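Local coordinates for outer membrane protein SusF (Bacteroides thetaiotaomicron, PDB 4FE9) that binds starch at the surface of the bacterial cell through carbohydrate-binding modules, before the starch is transported into the periplasm for degradation, at residues T160-N165 and I205-A210; G152-G157 and F195-I200; N178-E183 and I243-F248. One frame throughout, in Å; residues are numbered along the deposited sequence.

How the contacts relate
All three contacts belong to the first carbohydrate-binding module, and they run from its sugar-binding rim to its hydrophobic interior. Contact 1 joins two loop segments that share no hydrogen bond, and its two tryptophans meet the bound glucan. Contacts 2 and 3 are antiparallel strand pairs of one sheet, held by backbone hydrogen bonds. Contact 2 touches both of the others: I205 packs on F195 and W162 on V156 toward the sugar, whereas Y153 and I155 meet F245, Y180, L182 and I243 of contact 3. Contacts 1 and 3 do not touch. Each strand pair has a partly exposed portion; in contact 3 this is the mixed face of L179, I181, S244 and D246.

Contact 1: T160-N165 and I205-A210; sequences TGWDGN and IDWTKA. With GLC (alpha-D-glucopyranose), chain B; GLC (alpha-D-glucopyranose), chain C; GLC (alpha-D-glucopyranose), chain D; EDO (1,2-ethanediol), chain G.
G164 and I205 mark the closest approach of the two backbones, their CA atoms 5.6 Å apart. No hydrogen bond joins the two segments directly; G164 and N165 bond N203, just before I205. Segment 160-165 makes an inverse gamma turn centred on W162, while 205-210 leaves a strand at I205 and enters a short 3-10 turn at W207. I205 CD1 lies 3.5 Å from D163 C, against the D163-G164 peptide. Its other branch, CG2, sits beneath one face of the W207 indole, whose CG lies anti to the carbonyl carbon (chi1 -56°). The side chains of W162 and W207 cross at about a right angle and touch at W162 CE3 and W207 CZ3, 4.0 Å apart. W162 O lies in the plane of the W207 ring at its edge, 3.7 Å from CH2. Two tryptophans set at an angle to each other form the curved aromatic platform familiar from starch-binding modules, and here an α-1,4-linked glucan rests on it. The glucose of chain B places C6 over a face of W162, 3.6 Å from CE2, and C1 over W207, on the face turned from I205; C4 of the chain C glucose shares that face. W162 NE1 is hydrogen-bonded to D158, which binds the sugar with N191, K193 and D216. I205 N donates a nearly straight 2.8 Å bond (176°) to O1 of an ethanediol, probably from the crystallisation liquor.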
loop_
_atom_site.group_PDB
_atom_site.type_symbol
_atom_site.label_atom_id
_atom_site.label_comp_id
_atom_site.label_asym_id
_atom_site.label_seq_id
_atom_site.Cartn_x
_atom_site.Cartn_y
_atom_site.Cartn_z
ATOM N N THR A 160 19.038 -7.774 -17.204
ATOM C CA THR A 160 19.789 -6.711 -17.820
ATOM C C THR A 160 21.031 -7.250 -18.526
ATOM O O THR A 160 21.512 -6.628 -19.455
ATOM C CB THR A 160 20.251 -5.597 -16.774
ATOM O OG1 THR A 160 21.254 -6.139 -15.881
ATOM C CG2 THR A 160 19.058 -5.061 -15.964
ATOM N N GLY A 161 21.659 -8.267 -17.933
ATOM C CA GLY A 161 23.070 -8.551 -18.191
ATOM C C GLY A 161 23.945 -8.053 -17.049
ATOM O O GLY A 161 23.779 -6.938 -16.569
ATOM N N TRP A 162 24.828 -8.913 -16.562
ATOM C CA TRP A 162 25.605 -8.588 -15.391
ATOM C C TRP A 162 26.829 -7.706 -15.752
ATOM O O TRP A 162 27.949 -8.119 -15.588
ATOM C CB TRP A 162 26.033 -9.876 -14.665
ATOM C CG TRP A 162 24.866 -10.677 -14.120
ATOM C CD1 TRP A 162 24.168 -11.662 -14.773
ATOM C CD2 TRP A 162 24.270 -10.564 -12.813
ATOM N NE1 TRP A 162 23.151 -12.140 -13.958
ATOM C CE2 TRP A 162 23.226 -11.510 -12.739
ATOM C CE3 TRP A 162 24.527 -9.758 -11.693
ATOM C CZ2 TRP A 162 22.474 -11.714 -11.565
ATOM C CZ3 TRP A 162 23.724 -9.910 -10.558
ATOM C CH2 TRP A 162 22.709 -10.869 -10.506
ATOM N N ASP A 163 26.586 -6.457 -16.184
ATOM C CA ASP A 163 27.696 -5.529 -16.429
ATOM C C ASP A 163 27.320 -4.032 -16.303
ATOM O O ASP A 163 26.151 -3.680 -16.160
ATOM C CB ASP A 163 28.337 -5.817 -17.768
ATOM C CG ASP A 163 27.351 -5.691 -18.924
ATOM O OD1 ASP A 163 26.755 -4.601 -19.103
ATOM O OD2 ASP A 163 27.124 -6.699 -19.618
ATOM N N GLY A 164 28.325 -3.196 -16.134
ATOM C CA GLY A 164 28.078 -1.793 -15.862
ATOM C C GLY A 164 27.207 -1.141 -16.924
ATOM O O GLY A 164 26.277 -0.397 -16.595
ATOM N N ASN A 165 27.495 -1.418 -18.203
ATOM C CA ASN A 165 26.755 -0.762 -19.302
ATOM C C ASN A 165 25.281 -1.076 -19.291
ATOM O O ASN A 165 24.494 -0.292 -19.765
ATOM C CB ASN A 165 27.339 -1.110 -20.691
ATOM C CG ASN A 165 28.737 -0.534 -20.909
ATOM O OD1 ASN A 165 29.093 0.521 -20.351
ATOM N ND2 ASN A 165 29.564 -1.268 -21.664
ATOM N N ILE A 205 31.859 -3.402 -12.606
ATOM C CA ILE A 205 31.091 -3.407 -11.369
ATOM C C ILE A 205 31.965 -4.006 -10.262
ATOM O O ILE A 205 32.644 -5.021 -10.476
ATOM C CB ILE A 205 29.847 -4.281 -11.517
ATOM C CG1 ILE A 205 28.971 -3.771 -12.653
ATOM C CG2 ILE A 205 29.071 -4.378 -10.167
ATOM C CD1 ILE A 205 27.681 -4.607 -12.897
ATOM N N ASP A 206 32.047 -3.312 -9.126
ATOM C CA ASP A 206 32.766 -3.837 -7.972
ATOM C C ASP A 206 31.827 -4.746 -7.197
ATOM O O ASP A 206 30.911 -4.281 -6.489
ATOM C CB ASP A 206 33.263 -2.694 -7.082
ATOM C CG ASP A 206 34.111 -3.181 -5.934
ATOM O OD1 ASP A 206 34.071 -4.410 -5.609
ATOM O OD2 ASP A 206 34.907 -2.369 -5.428
ATOM N N TRP A 207 31.939 -6.039 -7.472
ATOM C CA TRP A 207 31.032 -7.022 -6.888
ATOM C C TRP A 207 31.030 -7.018 -5.373
ATOM O O TRP A 207 30.063 -7.439 -4.771
ATOM C CB TRP A 207 31.370 -8.433 -7.404
ATOM C CG TRP A 207 31.336 -8.500 -8.911
ATOM C CD1 TRP A 207 32.392 -8.717 -9.749
ATOM C CD2 TRP A 207 30.201 -8.266 -9.739
ATOM N NE1 TRP A 207 31.963 -8.705 -11.063
ATOM C CE2 TRP A 207 30.618 -8.440 -11.080
ATOM C CE3 TRP A 207 28.840 -8.029 -9.476
ATOM C CZ2 TRP A 207 29.727 -8.360 -12.159
ATOM C CZ3 TRP A 207 27.958 -7.971 -10.543
ATOM C CH2 TRP A 207 28.412 -8.083 -11.870
ATOM N N THR A 208 32.164 -6.667 -4.754
ATOM C CA THR A 208 32.201 -6.589 -3.290
ATOM C C THR A 208 31.253 -5.503 -2.733
ATOM O O THR A 208 30.991 -5.466 -1.548
ATOM C CB THR A 208 33.624 -6.354 -2.737
ATOM O OG1 THR A 208 34.060 -5.039 -3.102
ATOM C CG2 THR A 208 34.605 -7.385 -3.278
ATOM N N LYS A 209 30.684 -4.670 -3.591
ATOM C CA LYS A 209 29.879 -3.576 -3.086
ATOM C C LYS A 209 28.407 -3.781 -3.273
ATOM O O LYS A 209 27.649 -2.856 -3.132
ATOM C CB LYS A 209 30.318 -2.222 -3.685
ATOM C CG LYS A 209 31.775 -1.942 -3.517
ATOM C CD LYS A 209 32.095 -0.439 -3.589
ATOM C CE LYS A 209 33.481 -0.179 -3.009
ATOM N NZ LYS A 209 34.181 0.923 -3.740
ATOM N N ALA A 210 28.000 -5.008 -3.621
ATOM C CA ALA A 210 26.585 -5.328 -3.826
ATOM C C ALA A 210 25.717 -5.086 -2.619
ATOM O O ALA A 210 26.069 -5.478 -1.503
ATOM C CB ALA A 210 26.432 -6.779 -4.265
HETATM C C1 GLC B . 28.207 -11.643 -10.114
HETATM C C2 GLC B . 27.192 -11.452 -8.994
HETATM C C3 GLC B . 26.475 -12.775 -8.717
HETATM C C4 GLC B . 25.814 -13.261 -9.990
HETATM C C5 GLC B . 26.834 -13.347 -11.119
HETATM C C6 GLC B . 26.103 -13.651 -12.415
HETATM O O2 GLC B . 27.880 -11.070 -7.796
HETATM O O3 GLC B . 25.490 -12.544 -7.722
HETATM O O4 GLC B . 25.214 -14.530 -9.788
HETATM O O5 GLC B . 27.525 -12.071 -11.302
HETATM O O6 GLC B . 27.059 -13.886 -13.420
HETATM C C1 GLC C . 33.224 -13.258 -9.402
HETATM C C2 GLC C . 32.546 -12.551 -8.231
HETATM C C3 GLC C . 31.062 -12.751 -8.342
HETATM C C4 GLC C . 30.519 -12.275 -9.682
HETATM C C5 GLC C . 31.321 -12.846 -10.841
HETATM C C6 GLC C . 30.954 -12.103 -12.135
HETATM O O2 GLC C . 32.974 -13.153 -7.008
HETATM O O3 GLC C . 30.392 -12.033 -7.327
HETATM O O4 GLC C . 29.118 -12.663 -9.725
HETATM O O5 GLC C . 32.738 -12.653 -10.617
HETATM O O6 GLC C . 31.272 -12.930 -13.252
HETATM C C1 GLC D . 23.835 -14.415 -9.573
HETATM C C2 GLC D . 23.416 -15.333 -8.464
HETATM C C3 GLC D . 23.723 -16.774 -8.811
HETATM C C4 GLC D . 23.215 -17.125 -10.202
HETATM C C5 GLC D . 23.218 -16.151 -11.131
HETATM C C6 GLC D . 22.713 -16.491 -12.506
HETATM O O2 GLC D . 24.130 -14.965 -7.273
HETATM O O3 GLC D . 23.144 -17.600 -7.809
HETATM O O4 GLC D . 23.617 -18.415 -10.750
HETATM O O5 GLC D . 23.140 -14.751 -10.753
HETATM O O6 GLC D . 21.293 -16.324 -12.489
HETATM C C1 EDO G . 31.780 -6.578 -14.373
HETATM O O1 EDO G . 32.759 -5.771 -13.683
HETATM C C2 EDO G . 31.282 -5.883 -15.630
HETATM O O2 EDO G . 32.126 -6.179 -16.756
#

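Contact 2: G152-G157 and F195-I200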
loop_
_atom_site.group_PDB
_atom_site.type_symbol
_atom_site.label_atom_id
_atom_site.label_comp_id
_atom_site.label_asym_id
_atom_site.label_seq_id
_atom_site.Cartn_x
_atom_site.Cartn_y
_atom_site.Cartn_z
ATOM N N GLY A 152 22.774 7.760 -6.283
ATOM C CA GLY A 152 21.630 6.839 -6.419
ATOM C C GLY A 152 22.031 5.370 -6.531
ATOM O O GLY A 152 23.130 4.986 -6.152
ATOM N N TYR A 153 21.116 4.549 -7.048
ATOM C CA TYR A 153 21.272 3.094 -7.040
ATOM C C TYR A 153 20.915 2.503 -8.403
ATOM O O TYR A 153 20.024 2.995 -9.070
ATOM C CB TYR A 153 20.357 2.480 -5.971
ATOM C CG TYR A 153 20.761 2.872 -4.582
ATOM C CD1 TYR A 153 21.787 2.195 -3.947
ATOM C CD2 TYR A 153 20.334 4.094 -4.030
ATOM C CE1 TYR A 153 22.359 2.694 -2.738
ATOM C CE2 TYR A 153 20.885 4.577 -2.814
ATOM C CZ TYR A 153 21.846 3.841 -2.162
ATOM O OH TYR A 153 22.426 4.322 -0.999
ATOM N N TYR A 154 21.549 1.384 -8.738
ATOM C CA TYR A 154 21.301 0.706 -10.002
ATOM C C TYR A 154 20.896 -0.773 -9.757
ATOM O O TYR A 154 21.362 -1.395 -8.784
ATOM C CB TYR A 154 22.558 0.763 -10.845
ATOM C CG TYR A 154 22.833 2.123 -11.386
ATOM C CD1 TYR A 154 23.378 3.117 -10.576
ATOM C CD2 TYR A 154 22.528 2.444 -12.710
ATOM C CE1 TYR A 154 23.632 4.396 -11.078
ATOM C CE2 TYR A 154 22.812 3.702 -13.230
ATOM C CZ TYR A 154 23.338 4.682 -12.406
ATOM O OH TYR A 154 23.559 5.948 -12.900
ATOM N N ILE A 155 20.028 -1.313 -10.618
ATOM C CA ILE A 155 19.793 -2.762 -10.665
ATOM C C ILE A 155 20.614 -3.392 -11.771
ATOM O O ILE A 155 20.645 -2.887 -12.922
ATOM C CB ILE A 155 18.332 -3.096 -10.908
ATOM C CG1 ILE A 155 17.433 -2.437 -9.863
ATOM C CG2 ILE A 155 18.117 -4.625 -11.005
ATOM C CD1 ILE A 155 17.510 -3.063 -8.534
ATOM N N VAL A 156 21.226 -4.528 -11.448
ATOM C CA VAL A 156 21.913 -5.360 -12.411
ATOM C C VAL A 156 21.435 -6.819 -12.145
ATOM O O VAL A 156 21.415 -7.262 -10.999
ATOM C CB VAL A 156 23.451 -5.277 -12.179
ATOM C CG1 VAL A 156 24.202 -6.291 -13.015
ATOM C CG2 VAL A 156 23.953 -3.895 -12.486
ATOM N N GLY A 157 21.055 -7.548 -13.187
ATOM C CA GLY A 157 20.644 -8.942 -13.024
ATOM C C GLY A 157 20.577 -9.721 -14.321
ATOM O O GLY A 157 21.182 -9.325 -15.323
ATOM N N PHE A 195 23.131 -2.020 -6.791
ATOM C CA PHE A 195 24.448 -1.432 -6.591
ATOM C C PHE A 195 24.311 0.044 -6.350
ATOM O O PHE A 195 23.592 0.716 -7.066
ATOM C CB PHE A 195 25.346 -1.691 -7.800
ATOM C CG PHE A 195 25.767 -3.115 -7.933
ATOM C CD1 PHE A 195 24.918 -4.052 -8.522
ATOM C CD2 PHE A 195 26.916 -3.555 -7.327
ATOM C CE1 PHE A 195 25.257 -5.396 -8.539
ATOM C CE2 PHE A 195 27.251 -4.895 -7.331
ATOM C CZ PHE A 195 26.463 -5.795 -8.000
ATOM N N PRO A 196 25.022 0.570 -5.331
ATOM C CA PRO A 196 25.203 2.010 -5.278
ATOM C C PRO A 196 25.962 2.504 -6.514
ATOM O O PRO A 196 26.844 1.813 -7.018
ATOM C CB PRO A 196 26.048 2.222 -4.003
ATOM C CG PRO A 196 26.700 0.945 -3.757
ATOM C CD PRO A 196 25.804 -0.133 -4.300
ATOM N N ALA A 197 25.638 3.705 -6.966
ATOM C CA ALA A 197 26.304 4.307 -8.145
ATOM C C ALA A 197 27.833 4.264 -8.069
ATOM O O ALA A 197 28.503 4.060 -9.084
ATOM C CB ALA A 197 25.814 5.743 -8.362
ATOM N N SER A 198 28.386 4.374 -6.861
ATOM C CA SER A 198 29.844 4.414 -6.717
ATOM C C SER A 198 30.504 3.031 -6.949
ATOM O O SER A 198 31.725 2.939 -7.115
ATOM C CB SER A 198 30.238 4.954 -5.338
ATOM O OG SER A 198 29.584 4.213 -4.299
ATOM N N ALA A 199 29.692 1.971 -6.984
ATOM C CA ALA A 199 30.212 0.611 -7.279
ATOM C C ALA A 199 30.452 0.373 -8.788
ATOM O O ALA A 199 30.958 -0.690 -9.195
ATOM C CB ALA A 199 29.266 -0.442 -6.730
ATOM N N ILE A 200 29.970 1.288 -9.611
ATOM C CA ILE A 200 29.881 1.039 -11.056
ATOM C C ILE A 200 30.686 2.077 -11.813
ATOM O O ILE A 200 30.417 3.269 -11.706
ATOM C CB ILE A 200 28.420 1.088 -11.525
ATOM C CG1 ILE A 200 27.627 -0.055 -10.874
ATOM C CG2 ILE A 200 28.326 0.964 -13.090
ATOM C CD1 ILE A 200 26.240 -0.135 -11.371
#
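F195 O is held by Y154 N through a hydrogen bond of 2.7 Å (165°), and Y153 CA adds a C-H...O contact to the same oxygen at 3.3 Å. The return bond, from F195 N to Y154 O, is also 2.7 Å and makes Y154 and F195 a hydrogen-bonded antiparallel pair. Next to it, Y153 and P196 form a non-hydrogen-bonded pair, a position where proline forfeits no bond to this neighbour. Beyond P196 the strand bends into a 3-10 turn, whose first residue still reaches back: A197 N donates to G152 O at 2.9 Å, tilted 30° from the carbonyl plane. Strands 153-157 and 191-196 are neighbours in the antiparallel sheet of the binding module, and their side chains alternate between its faces. Y154 meets A197 CB at the ring edge, 3.7 Å from CE1, while I200 CD1 packs on Y154 CB. V156 CB lies against F195 CE1 on that same side. On the other, Y153 CG stands anti to the carbonyl carbon (chi1 -66°). The ring lies obliquely to P196, its CE1 3.9 Å from CB. It also makes edge-to-face contacts with Y180 and F245, and Y153 OH is hydrogen-bonded to D149 N. An alanine at Y153 would probably open a gap beside P196 and against those two rings, and leave D149 N without this partner. V156 and F195 both continue onto I205.

Contact 3: N178-E183 and I243-F248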
loop_
_atom_site.group_PDB
_atom_site.type_symbol
_atom_site.label_atom_id
_atom_site.label_comp_id
_atom_site.label_asym_id
_atom_site.label_seq_id
_atom_site.Cartn_x
_atom_site.Cartn_y
_atom_site.Cartn_z
ATOM N N ASN A 178 13.613 8.198 0.604
ATOM C CA ASN A 178 14.376 7.002 0.963
ATOM C C ASN A 178 14.080 5.870 0.019
ATOM O O ASN A 178 14.644 4.799 0.146
ATOM C CB ASN A 178 14.014 6.555 2.371
ATOM C CG ASN A 178 14.227 7.637 3.388
ATOM O OD1 ASN A 178 15.342 8.141 3.539
ATOM N ND2 ASN A 178 13.187 7.914 4.193
ATOM N N LEU A 179 13.060 6.059 -0.802
ATOM C CA LEU A 179 12.518 4.992 -1.607
ATOM C C LEU A 179 12.973 5.085 -3.089
ATOM O O LEU A 179 12.897 6.173 -3.725
ATOM C CB LEU A 179 11.014 5.017 -1.510
ATOM C CG LEU A 179 10.237 3.875 -2.185
ATOM C CD1 LEU A 179 10.642 2.511 -1.600
ATOM C CD2 LEU A 179 8.710 4.111 -2.004
ATOM N N TYR A 180 13.561 3.990 -3.583
ATOM C CA TYR A 180 13.983 3.875 -4.970
ATOM C C TYR A 180 13.224 2.758 -5.665
ATOM O O TYR A 180 12.984 1.694 -5.085
ATOM C CB TYR A 180 15.475 3.585 -5.059
ATOM C CG TYR A 180 16.318 4.623 -4.443
ATOM C CD1 TYR A 180 16.854 5.652 -5.215
ATOM C CD2 TYR A 180 16.477 4.685 -3.057
ATOM C CE1 TYR A 180 17.627 6.654 -4.636
ATOM C CE2 TYR A 180 17.165 5.741 -2.461
ATOM C CZ TYR A 180 17.767 6.693 -3.256
ATOM O OH TYR A 180 18.525 7.678 -2.687
ATOM N N ILE A 181 12.898 2.981 -6.926
ATOM C CA ILE A 181 11.942 2.152 -7.644
ATOM C C ILE A 181 12.542 1.798 -9.006
ATOM O O ILE A 181 13.106 2.667 -9.683
ATOM C CB ILE A 181 10.629 2.930 -7.901
ATOM C CG1 ILE A 181 10.001 3.388 -6.588
ATOM C CG2 ILE A 181 9.667 2.093 -8.699
ATOM C CD1 ILE A 181 9.432 2.296 -5.798
ATOM N N LEU A 182 12.272 0.586 -9.476
ATOM C CA LEU A 182 12.453 0.266 -10.883
ATOM C C LEU A 182 11.294 -0.565 -11.367
ATOM O O LEU A 182 11.021 -1.617 -10.833
ATOM C CB LEU A 182 13.753 -0.517 -11.112
ATOM C CG LEU A 182 14.057 -0.754 -12.575
ATOM C CD1 LEU A 182 14.728 0.462 -13.179
ATOM C CD2 LEU A 182 14.900 -2.020 -12.786
ATOM N N GLU A 183 10.661 -0.111 -12.432
ATOM C CA GLU A 183 9.695 -0.902 -13.133
ATOM C C GLU A 183 10.359 -1.551 -14.309
ATOM O O GLU A 183 11.169 -0.947 -14.953
ATOM C CB GLU A 183 8.539 -0.025 -13.588
ATOM C CG GLU A 183 7.921 0.756 -12.439
ATOM C CD GLU A 183 6.806 1.672 -12.894
ATOM O OE1 GLU A 183 5.679 1.177 -13.136
ATOM O OE2 GLU A 183 7.095 2.853 -13.149
ATOM N N ILE A 243 10.401 -3.251 -8.670
ATOM C CA ILE A 243 11.361 -3.561 -7.641
ATOM C C ILE A 243 11.528 -2.302 -6.787
ATOM O O ILE A 243 11.678 -1.221 -7.341
ATOM C CB ILE A 243 12.715 -3.887 -8.249
ATOM C CG1 ILE A 243 12.655 -5.194 -9.025
ATOM C CG2 ILE A 243 13.792 -4.018 -7.145
ATOM C CD1 ILE A 243 13.932 -5.432 -9.821
ATOM N N SER A 244 11.242 -2.411 -5.485
ATOM C CA SER A 244 11.358 -1.251 -4.578
ATOM C C SER A 244 12.434 -1.464 -3.561
ATOM O O SER A 244 12.540 -2.559 -2.981
ATOM C CB SER A 244 10.043 -0.983 -3.867
ATOM O OG SER A 244 9.044 -0.651 -4.806
ATOM N N PHE A 245 13.169 -0.402 -3.259
ATOM C CA PHE A 245 14.306 -0.475 -2.344
ATOM C C PHE A 245 14.228 0.718 -1.375
ATOM O O PHE A 245 14.201 1.876 -1.808
ATOM C CB PHE A 245 15.619 -0.408 -3.138
ATOM C CG PHE A 245 16.830 -0.142 -2.286
ATOM C CD1 PHE A 245 16.982 -0.772 -1.053
ATOM C CD2 PHE A 245 17.797 0.790 -2.692
ATOM C CE1 PHE A 245 18.080 -0.532 -0.261
ATOM C CE2 PHE A 245 18.923 1.028 -1.910
ATOM C CZ PHE A 245 19.046 0.402 -0.663
ATOM N N ASP A 246 14.042 0.416 -0.088
ATOM C CA ASP A 246 13.947 1.438 0.961
ATOM C C ASP A 246 15.305 1.581 1.615
ATOM O O ASP A 246 15.799 0.653 2.291
ATOM C CB ASP A 246 12.877 0.995 1.978
ATOM C CG ASP A 246 12.699 1.970 3.140
ATOM O OD1 ASP A 246 13.643 2.772 3.449
ATOM O OD2 ASP A 246 11.646 1.838 3.828
ATOM N N ALA A 247 15.996 2.652 1.291
ATOM C CA ALA A 247 17.377 2.794 1.690
ATOM C C ALA A 247 17.511 3.443 3.087
ATOM O O ALA A 247 18.614 3.864 3.483
ATOM C CB ALA A 247 18.151 3.601 0.657
ATOM N N PHE A 248 16.406 3.507 3.829
ATOM C CA PHE A 248 16.467 3.916 5.233
ATOM C C PHE A 248 16.241 2.706 6.149
ATOM O O PHE A 248 17.111 2.367 6.956
ATOM C CB PHE A 248 15.426 5.013 5.526
ATOM C CG PHE A 248 15.324 5.382 6.991
ATOM C CD1 PHE A 248 16.360 6.083 7.613
ATOM C CD2 PHE A 248 14.287 4.865 7.783
ATOM C CE1 PHE A 248 16.320 6.365 8.983
ATOM C CE2 PHE A 248 14.233 5.134 9.162
ATOM C CZ PHE A 248 15.260 5.901 9.763
HETATM O O HOH W 1 11.120 5.182 4.215
#
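Y180 and F245 form the tight part of this contact, side chains side by side, CD2 to CD2 at 4.1 Å; F245 CG stands anti to the backbone N (chi1 166°). F245 O accepts from Y180 N at 2.8 Å and also lies in the plane of the Y180 ring, at its edge. A247 CB fills in beside Y180 CE2 at 3.9 Å. Below this packing the antiparallel backbones pair regularly: Y180 with F245 and L182 with I243 exchange bonds both ways, and A247 N adds a fifth to N178 O. The other face, with L179, I181, S244 and D246, is partly exposed; I181 CD1 there comes to 3.1 Å from S244 OG, a short touch. The loose side is the strand end: exposed F248 sets CB 3.6 Å from N178 CG, side by side, amide and ring planes 32° apart. D246 OD1 accepts from F248 N at 2.9 Å in an Asx turn, while OD2 is bonded to N249. A long, weak water bridge joins D246 OD2 to N178 ND2. Strand 251-256 flanks 241-246 and strand 168-172 flanks 179-186; on the buried face L182 and I243 reach I155, and I243 and F245 reach F192 and I194.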